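Local coordinates for type IV pilus biogenesis protein PilB (Streptococcus sanguinis, PDB 7B7P) that acts as a minor type IV pilin with a direct role in adhesion, carrying a metal-binding von Willebrand factor A-like module, at residues S53-S58 / K62-Y67; Q13-T18 / V78-T83. One frame throughout, in Å; residues are numbered along the deposited sequence.

Contact 1 (S53-S58 / K62-Y67); sequences SYIGLS and KKVMNY
L57, with CG anti to its own carbonyl carbon (chi1 -81°), carries CD2 across to V64, whose CG1 stands anti to the backbone N (chi1 174°), which sets CG2 beside that N, where L57 CD2 meets it. L57 CD2 and V64 CG2 lie 3.4 Å apart, tighter than ordinary van der Waals packing, and L57 CD2 also sits 3.3 Å from K63 O. On the same face I55 CG2 approaches V64 CG1 at 4.2 Å, and both residues lean on V23 of helix 9-27. The other face carries Y54, M65 and Y67. There Y54 O lies at the edge of the Y67 ring, near its plane, and Y67 CD1 packs 4.1 Å from Y54 CB. The Y54 ring itself turns off, its OH bonding to T49 N. The backbones form an antiparallel beta hairpin. Y54 and Y67 exchange two hydrogen bonds, Y54 N to Y67 O measuring 2.8 Å, and G56 and M65 exchange two more, M65 N to G56 O being nearly straight (3.0 Å, 165°). S58 N adds a bond to K63 O of 2.9 Å at the turn end. M65 O takes a further C-H contact from I55 CA at 3.3 Å. Peptide bonding thus holds the two strands together, while I55, L57 and V64 give a mostly aliphatic face that N66 shares, I55 and V64 meeting the helix.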
ATOM      1  N   SER A  53       1.098  -7.579 -23.746  1.00 97.53           N
ATOM      2  CA  SER A  53       1.308  -7.089 -25.101  1.00 94.82           C
ATOM      3  C   SER A  53       1.915  -5.689 -25.059  1.00 87.84           C
ATOM      4  O   SER A  53       1.725  -4.941 -24.098  1.00 88.84           O
ATOM      5  CB  SER A  53      -0.010  -7.086 -25.865  1.00 90.30           C
ATOM      6  OG  SER A  53      -0.785  -8.208 -25.490  1.00 93.29           O
ATOM      7  N   TYR A  54       2.671  -5.346 -26.100  1.00 89.63           N
ATOM      8  CA  TYR A  54       3.466  -4.125 -26.104  1.00 89.81           C
ATOM      9  C   TYR A  54       3.289  -3.358 -27.409  1.00 90.41           C
ATOM     10  O   TYR A  54       3.021  -3.941 -28.462  1.00 90.58           O
ATOM     11  CB  TYR A  54       4.964  -4.418 -25.906  1.00 90.07           C
ATOM     12  CG  TYR A  54       5.355  -4.954 -24.543  1.00 93.27           C
ATOM     13  CD1 TYR A  54       4.994  -6.238 -24.143  1.00 95.57           C
ATOM     14  CD2 TYR A  54       6.113  -4.189 -23.669  1.00 91.06           C
ATOM     15  CE1 TYR A  54       5.364  -6.732 -22.904  1.00 95.42           C
ATOM     16  CE2 TYR A  54       6.485  -4.676 -22.433  1.00 93.73           C
ATOM     17  CZ  TYR A  54       6.108  -5.949 -22.056  1.00 93.39           C
ATOM     18  OH  TYR A  54       6.474  -6.435 -20.823  1.00 95.70           O
ATOM     19  N   ILE A  55       3.449  -2.036 -27.326  1.00 88.17           N
ATOM     20  CA  ILE A  55       3.608  -1.171 -28.489  1.00 85.92           C
ATOM     21  C   ILE A  55       4.834  -0.301 -28.253  1.00 85.43           C
ATOM     22  O   ILE A  55       4.994   0.277 -27.173  1.00 80.94           O
ATOM     23  CB  ILE A  55       2.373  -0.283 -28.737  1.00 84.14           C
ATOM     24  CG1 ILE A  55       1.136  -1.121 -29.002  1.00 83.62           C
ATOM     25  CG2 ILE A  55       2.616   0.651 -29.911  1.00 81.94           C
ATOM     26  CD1 ILE A  55      -0.143  -0.336 -28.855  1.00 85.21           C
ATOM     27  N   GLY A  56       5.688  -0.198 -29.257  1.00 84.96           N
ATOM     28  CA  GLY A  56       6.869   0.632 -29.130  1.00 84.41           C
ATOM     29  C   GLY A  56       7.664   0.588 -30.412  1.00 89.65           C
ATOM     30  O   GLY A  56       7.385  -0.201 -31.320  1.00 91.95           O
ATOM     31  N   LEU A  57       8.668   1.456 -30.468  1.00 90.98           N
ATOM     32  CA  LEU A  57       9.493   1.573 -31.656  1.00 92.22           C
ATOM     33  C   LEU A  57      10.455   0.395 -31.790  1.00100.81           C
ATOM     34  O   LEU A  57      10.796  -0.293 -30.819  1.00102.21           O
ATOM     35  CB  LEU A  57      10.287   2.873 -31.627  1.00 90.24           C
ATOM     36  CG  LEU A  57       9.523   4.115 -32.078  1.00 93.92           C
ATOM     37  CD1 LEU A  57      10.505   5.152 -32.602  1.00 93.14           C
ATOM     38  CD2 LEU A  57       8.485   3.747 -33.122  1.00 91.46           C
ATOM     39  N   SER A  58      10.907   0.188 -33.025  1.00102.53           N
ATOM     40  CA  SER A  58      11.891  -0.833 -33.343  1.00103.58           C
ATOM     41  C   SER A  58      13.226  -0.534 -32.671  1.00105.41           C
ATOM     42  O   SER A  58      13.448   0.532 -32.080  1.00103.64           O
ATOM     43  CB  SER A  58      12.105  -0.932 -34.857  1.00104.62           C
ATOM     44  OG  SER A  58      12.500   0.304 -35.433  1.00105.07           O
ATOM     45  N   LYS A  62      12.761   2.816 -36.671  1.00104.59           N
ATOM     46  CA  LYS A  62      12.158   3.233 -37.927  1.00105.39           C
ATOM     47  C   LYS A  62      10.769   2.662 -38.135  1.00101.67           C
ATOM     48  O   LYS A  62      10.143   2.941 -39.165  1.00101.88           O
ATOM     49  CB  LYS A  62      13.067   2.837 -39.096  1.00107.24           C
ATOM     50  CG  LYS A  62      14.528   3.188 -38.841  1.00110.24           C
ATOM     51  CD  LYS A  62      15.300   3.521 -40.105  1.00108.95           C
ATOM     52  CE  LYS A  62      15.772   2.265 -40.812  1.00109.29           C
ATOM     53  NZ  LYS A  62      16.507   2.596 -42.058  1.00111.79           N
ATOM     54  N   LYS A  63      10.264   1.884 -37.183  1.00102.14           N
ATOM     55  CA  LYS A  63       8.952   1.278 -37.323  1.00102.69           C
ATOM     56  C   LYS A  63       8.239   1.274 -35.974  1.00100.55           C
ATOM     57  O   LYS A  63       8.859   1.055 -34.930  1.00 99.27           O
ATOM     58  CB  LYS A  63       9.087  -0.139 -37.902  1.00106.30           C
ATOM     59  CG  LYS A  63       8.989  -0.214 -39.429  1.00110.80           C
ATOM     60  CD  LYS A  63       7.790   0.567 -39.953  1.00115.01           C
ATOM     61  CE  LYS A  63       8.059   1.189 -41.317  1.00113.35           C
ATOM     62  NZ  LYS A  63       6.952   2.138 -41.671  1.00105.71           N
ATOM     63  N   VAL A  64       6.939   1.563 -35.994  1.00103.70           N
ATOM     64  CA  VAL A  64       6.094   1.418 -34.812  1.00 98.82           C
ATOM     65  C   VAL A  64       5.537   0.006 -34.833  1.00 97.28           C
ATOM     66  O   VAL A  64       4.829  -0.367 -35.774  1.00 97.01           O
ATOM     67  CB  VAL A  64       4.946   2.441 -34.792  1.00 95.07           C
ATOM     68  CG1 VAL A  64       4.001   2.142 -33.616  1.00 90.93           C
ATOM     69  CG2 VAL A  64       5.468   3.871 -34.737  1.00 90.28           C
ATOM     70  N   MET A  65       5.835  -0.782 -33.799  1.00 97.47           N
ATOM     71  CA  MET A  65       5.410  -2.173 -33.807  1.00 98.25           C
ATOM     72  C   MET A  65       4.609  -2.547 -32.575  1.00 93.90           C
ATOM     73  O   MET A  65       4.564  -1.836 -31.568  1.00 96.20           O
ATOM     74  CB  MET A  65       6.593  -3.125 -33.985  1.00 97.51           C
ATOM     75  CG  MET A  65       6.849  -3.318 -35.470  1.00101.69           C
ATOM     76  SD  MET A  65       8.559  -3.457 -35.916  1.00113.29           S
ATOM     77  CE  MET A  65       9.148  -2.084 -34.958  1.00106.33           C
ATOM     78  N   ASN A  66       3.982  -3.709 -32.697  1.00 90.32           N
ATOM     79  CA  ASN A  66       2.932  -4.164 -31.800  1.00 91.95           C
ATOM     80  C   ASN A  66       3.187  -5.645 -31.528  1.00 98.65           C
ATOM     81  O   ASN A  66       2.898  -6.488 -32.381  1.00102.26           O
ATOM     82  CB  ASN A  66       1.575  -3.925 -32.443  1.00 85.48           C
ATOM     83  CG  ASN A  66       0.431  -4.393 -31.590  1.00 89.26           C
ATOM     84  OD1 ASN A  66       0.523  -4.415 -30.364  1.00 91.97           O
ATOM     85  ND2 ASN A  66      -0.671  -4.755 -32.233  1.00 86.83           N
ATOM     86  N   TYR A  67       3.744  -5.954 -30.354  1.00 95.72           N
ATOM     87  CA  TYR A  67       3.999  -7.333 -29.932  1.00 96.10           C
ATOM     88  C   TYR A  67       2.798  -7.806 -29.125  1.00 97.51           C
ATOM     89  O   TYR A  67       2.632  -7.422 -27.966  1.00 95.84           O
ATOM     90  CB  TYR A  67       5.275  -7.425 -29.107  1.00 93.12           C
ATOM     91  CG  TYR A  67       6.463  -6.714 -29.701  1.00 97.08           C
ATOM     92  CD1 TYR A  67       6.617  -5.343 -29.557  1.00 96.96           C
ATOM     93  CD2 TYR A  67       7.438  -7.414 -30.403  1.00102.39           C
ATOM     94  CE1 TYR A  67       7.701  -4.685 -30.095  1.00100.31           C
ATOM     95  CE2 TYR A  67       8.531  -6.767 -30.945  1.00103.36           C
ATOM     96  CZ  TYR A  67       8.660  -5.400 -30.783  1.00105.11           C
ATOM     97  OH  TYR A  67       9.743  -4.734 -31.314  1.00107.97           O
TER

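Contact 2 (Q13-T18 / V78-T83); sequences QAEMRT and VSELGT
E15 and T83 meet through a carboxylate that takes two donors from one residue. The backbone bond is the stronger: T83 N points at E15 OE2 from 3.0 Å, almost perfectly straight (176°), and uses the syn lone pair, on the side of the other oxygen. T83 OG1 gives a weak second bond to E15 OE1 at 2.9 Å, its hydroxyl set between the backbone N and the carbonyl carbon (chi1 54°) and thereby brought round to the carboxylate. E15 reaches across because its chain bends at chi2 (65°). K84 N, next along, adds a weak bond to E15 OE2. These N-H groups would probably stabilise the negative charge of this buried glutamate.

The arrangement belongs to the pilin module, where the long N-terminal helix, here 9-27, packs against a beta sheet; E15 ties that helix to the loop leaving the sheet's edge strand 79-80.

Among the charged groups, E15 OE2 and E80 OE2 are only 4.4 Å apart, a like-charge approach probably eased by K63, which forms a salt bridge to E80. Packing between the two segments is slight: G82, with no side chain, lets its CA come to 3.7 Å from the carboxylate oxygen E15 OE2. Further along the helix the chain is gripped again: S19 OG bonds to L81 O, and the L81 side chain packs on Y22, V23 and T26.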
ATOM      1  N   GLN A  13       3.094  12.470 -43.561  1.00101.88           N
ATOM      2  CA  GLN A  13       2.286  12.946 -42.445  1.00 99.46           C
ATOM      3  C   GLN A  13       1.008  12.134 -42.321  1.00 97.09           C
ATOM      4  O   GLN A  13       0.588  11.795 -41.209  1.00 98.65           O
ATOM      5  CB  GLN A  13       1.968  14.428 -42.618  1.00 98.53           C
ATOM      6  CG  GLN A  13       3.127  15.342 -42.278  1.00101.35           C
ATOM      7  CD  GLN A  13       3.112  15.783 -40.826  1.00100.86           C
ATOM      8  OE1 GLN A  13       2.650  15.049 -39.949  1.00 96.09           O
ATOM      9  NE2 GLN A  13       3.623  16.990 -40.562  1.00 99.94           N
ATOM     10  N   ALA A  14       0.378  11.807 -43.452  1.00 97.59           N
ATOM     11  CA  ALA A  14      -0.795  10.942 -43.425  1.00 93.54           C
ATOM     12  C   ALA A  14      -0.452   9.548 -42.920  1.00 92.09           C
ATOM     13  O   ALA A  14      -1.278   8.904 -42.263  1.00 92.29           O
ATOM     14  CB  ALA A  14      -1.422  10.856 -44.814  1.00 93.41           C
ATOM     15  N   GLU A  15       0.754   9.062 -43.212  1.00 93.53           N
ATOM     16  CA  GLU A  15       1.128   7.736 -42.736  1.00 97.71           C
ATOM     17  C   GLU A  15       1.373   7.742 -41.235  1.00 94.14           C
ATOM     18  O   GLU A  15       0.953   6.815 -40.531  1.00 92.22           O
ATOM     19  CB  GLU A  15       2.362   7.217 -43.475  1.00 98.77           C
ATOM     20  CG  GLU A  15       2.964   5.952 -42.860  1.00100.60           C
ATOM     21  CD  GLU A  15       2.049   4.730 -42.944  1.00105.89           C
ATOM     22  OE1 GLU A  15       0.957   4.820 -43.549  1.00105.24           O
ATOM     23  OE2 GLU A  15       2.435   3.665 -42.406  1.00107.34           O
ATOM     24  N   MET A  16       2.039   8.780 -40.723  1.00 89.37           N
ATOM     25  CA  MET A  16       2.242   8.868 -39.281  1.00 89.79           C
ATOM     26  C   MET A  16       0.914   8.997 -38.532  1.00 89.31           C
ATOM     27  O   MET A  16       0.708   8.326 -37.514  1.00 85.68           O
ATOM     28  CB  MET A  16       3.176  10.023 -38.960  1.00 87.75           C
ATOM     29  CG  MET A  16       4.605   9.703 -39.272  1.00 86.64           C
ATOM     30  SD  MET A  16       5.560  11.211 -39.469  1.00102.20           S
ATOM     31  CE  MET A  16       6.527  11.214 -37.968  1.00 98.87           C
ATOM     32  N   ARG A  17      -0.014   9.822 -39.039  1.00 84.46           N
ATOM     33  CA  ARG A  17      -1.314   9.951 -38.385  1.00 87.14           C
ATOM     34  C   ARG A  17      -2.061   8.619 -38.361  1.00 88.36           C
ATOM     35  O   ARG A  17      -2.671   8.266 -37.342  1.00 85.07           O
ATOM     36  CB  ARG A  17      -2.170  11.035 -39.061  1.00 86.79           C
ATOM     37  CG  ARG A  17      -3.499  11.357 -38.306  1.00 78.75           C
ATOM     38  CD  ARG A  17      -4.505  12.165 -39.142  1.00 77.12           C
ATOM     39  NE  ARG A  17      -5.641  12.704 -38.366  1.00 75.02           N
ATOM     40  CZ  ARG A  17      -6.920  12.322 -38.518  1.00 76.63           C
ATOM     41  NH1 ARG A  17      -7.253  11.377 -39.414  1.00 71.20           N
ATOM     42  NH2 ARG A  17      -7.882  12.877 -37.774  1.00 65.71           N
ATOM     43  N   THR A  18      -2.030   7.860 -39.467  1.00 87.45           N
ATOM     44  CA  THR A  18      -2.743   6.582 -39.476  1.00 88.91           C
ATOM     45  C   THR A  18      -2.071   5.586 -38.538  1.00 81.46           C
ATOM     46  O   THR A  18      -2.741   4.801 -37.858  1.00 75.37           O
ATOM     47  CB  THR A  18      -2.823   6.002 -40.899  1.00 90.82           C
ATOM     48  OG1 THR A  18      -1.544   6.111 -41.534  1.00 98.96           O
ATOM     49  CG2 THR A  18      -3.846   6.745 -41.743  1.00 87.24           C
ATOM     50  N   VAL A  78       4.837 -10.283 -33.566  1.00107.47           N
ATOM     51  CA  VAL A  78       5.486  -9.051 -34.012  1.00108.64           C
ATOM     52  C   VAL A  78       4.879  -8.567 -35.329  1.00108.61           C
ATOM     53  O   VAL A  78       5.062  -9.191 -36.381  1.00111.10           O
ATOM     54  CB  VAL A  78       7.017  -9.246 -34.124  1.00107.41           C
ATOM     55  CG1 VAL A  78       7.376 -10.542 -34.867  1.00106.71           C
ATOM     56  CG2 VAL A  78       7.670  -8.047 -34.795  1.00110.66           C
ATOM     57  N   SER A  79       4.148  -7.450 -35.277  1.00107.85           N
ATOM     58  CA  SER A  79       3.530  -6.831 -36.444  1.00104.97           C
ATOM     59  C   SER A  79       3.755  -5.327 -36.410  1.00106.04           C
ATOM     60  O   SER A  79       3.618  -4.702 -35.353  1.00102.58           O
ATOM     61  CB  SER A  79       2.025  -7.122 -36.498  1.00102.69           C
ATOM     62  OG  SER A  79       1.383  -6.275 -37.434  1.00105.88           O
ATOM     63  N   GLU A  80       4.081  -4.742 -37.567  1.00106.90           N
ATOM     64  CA  GLU A  80       4.202  -3.292 -37.643  1.00103.62           C
ATOM     65  C   GLU A  80       2.823  -2.650 -37.681  1.00102.06           C
ATOM     66  O   GLU A  80       1.943  -3.093 -38.425  1.00103.26           O
ATOM     67  CB  GLU A  80       5.006  -2.859 -38.867  1.00105.94           C
ATOM     68  CG  GLU A  80       5.268  -1.358 -38.857  1.00110.25           C
ATOM     69  CD  GLU A  80       4.826  -0.622 -40.134  1.00112.60           C
ATOM     70  OE1 GLU A  80       4.587  -1.277 -41.173  1.00111.73           O
ATOM     71  OE2 GLU A  80       4.671   0.621 -40.084  1.00112.78           O
ATOM     72  N   LEU A  81       2.640  -1.610 -36.864  1.00102.09           N
ATOM     73  CA  LEU A  81       1.420  -0.811 -36.866  1.00100.62           C
ATOM     74  C   LEU A  81       1.593   0.301 -37.890  1.00103.11           C
ATOM     75  O   LEU A  81       2.400   1.218 -37.697  1.00103.86           O
ATOM     76  CB  LEU A  81       1.138  -0.253 -35.477  1.00 96.88           C
ATOM     77  CG  LEU A  81       0.300  -1.205 -34.629  1.00 91.34           C
ATOM     78  CD1 LEU A  81       0.219  -0.688 -33.226  1.00 85.97           C
ATOM     79  CD2 LEU A  81      -1.081  -1.355 -35.227  1.00 89.83           C
ATOM     80  N   GLY A  82       0.851   0.212 -38.977  1.00105.20           N
ATOM     81  CA  GLY A  82       1.036   1.072 -40.121  1.00106.68           C
ATOM     82  C   GLY A  82       0.815   0.280 -41.384  1.00110.61           C
ATOM     83  O   GLY A  82       0.318  -0.846 -41.356  1.00111.86           O
ATOM     84  N   THR A  83       1.196   0.880 -42.510  1.00112.42           N
ATOM     85  CA  THR A  83       0.964   0.243 -43.802  1.00113.54           C
ATOM     86  C   THR A  83       2.150   0.296 -44.757  1.00112.76           C
ATOM     87  O   THR A  83       2.211  -0.545 -45.661  1.00114.60           O
ATOM     88  CB  THR A  83      -0.258   0.868 -44.506  1.00112.92           C
ATOM     89  OG1 THR A  83      -0.093   2.291 -44.600  1.00111.80           O
ATOM     90  CG2 THR A  83      -1.556   0.545 -43.765  1.00101.69           C
TER

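From the N terminus, helix 9-27 supplies the 13-18 half of contact 2 before the chain enters the sheet with strand 32-36. Segment 53-58 then turns back through three residues into 62-67, so contact 1 closes a short hairpin. Contact 2 is completed only when 78-83 arrives, closing a loop of 59 residues inside which contact 1 is nested. Strand 79-80 pairs with 64-67, with probable hydrogen bonds from L81 N to V64 O (2.7 Å) and from N66 N to S79 O (2.9 Å). Contact 1 pairs two neighbouring strands of the sheet, and contact 2 fastens the loop following its edge strand to the helix, all far from the magnesium-binding residues.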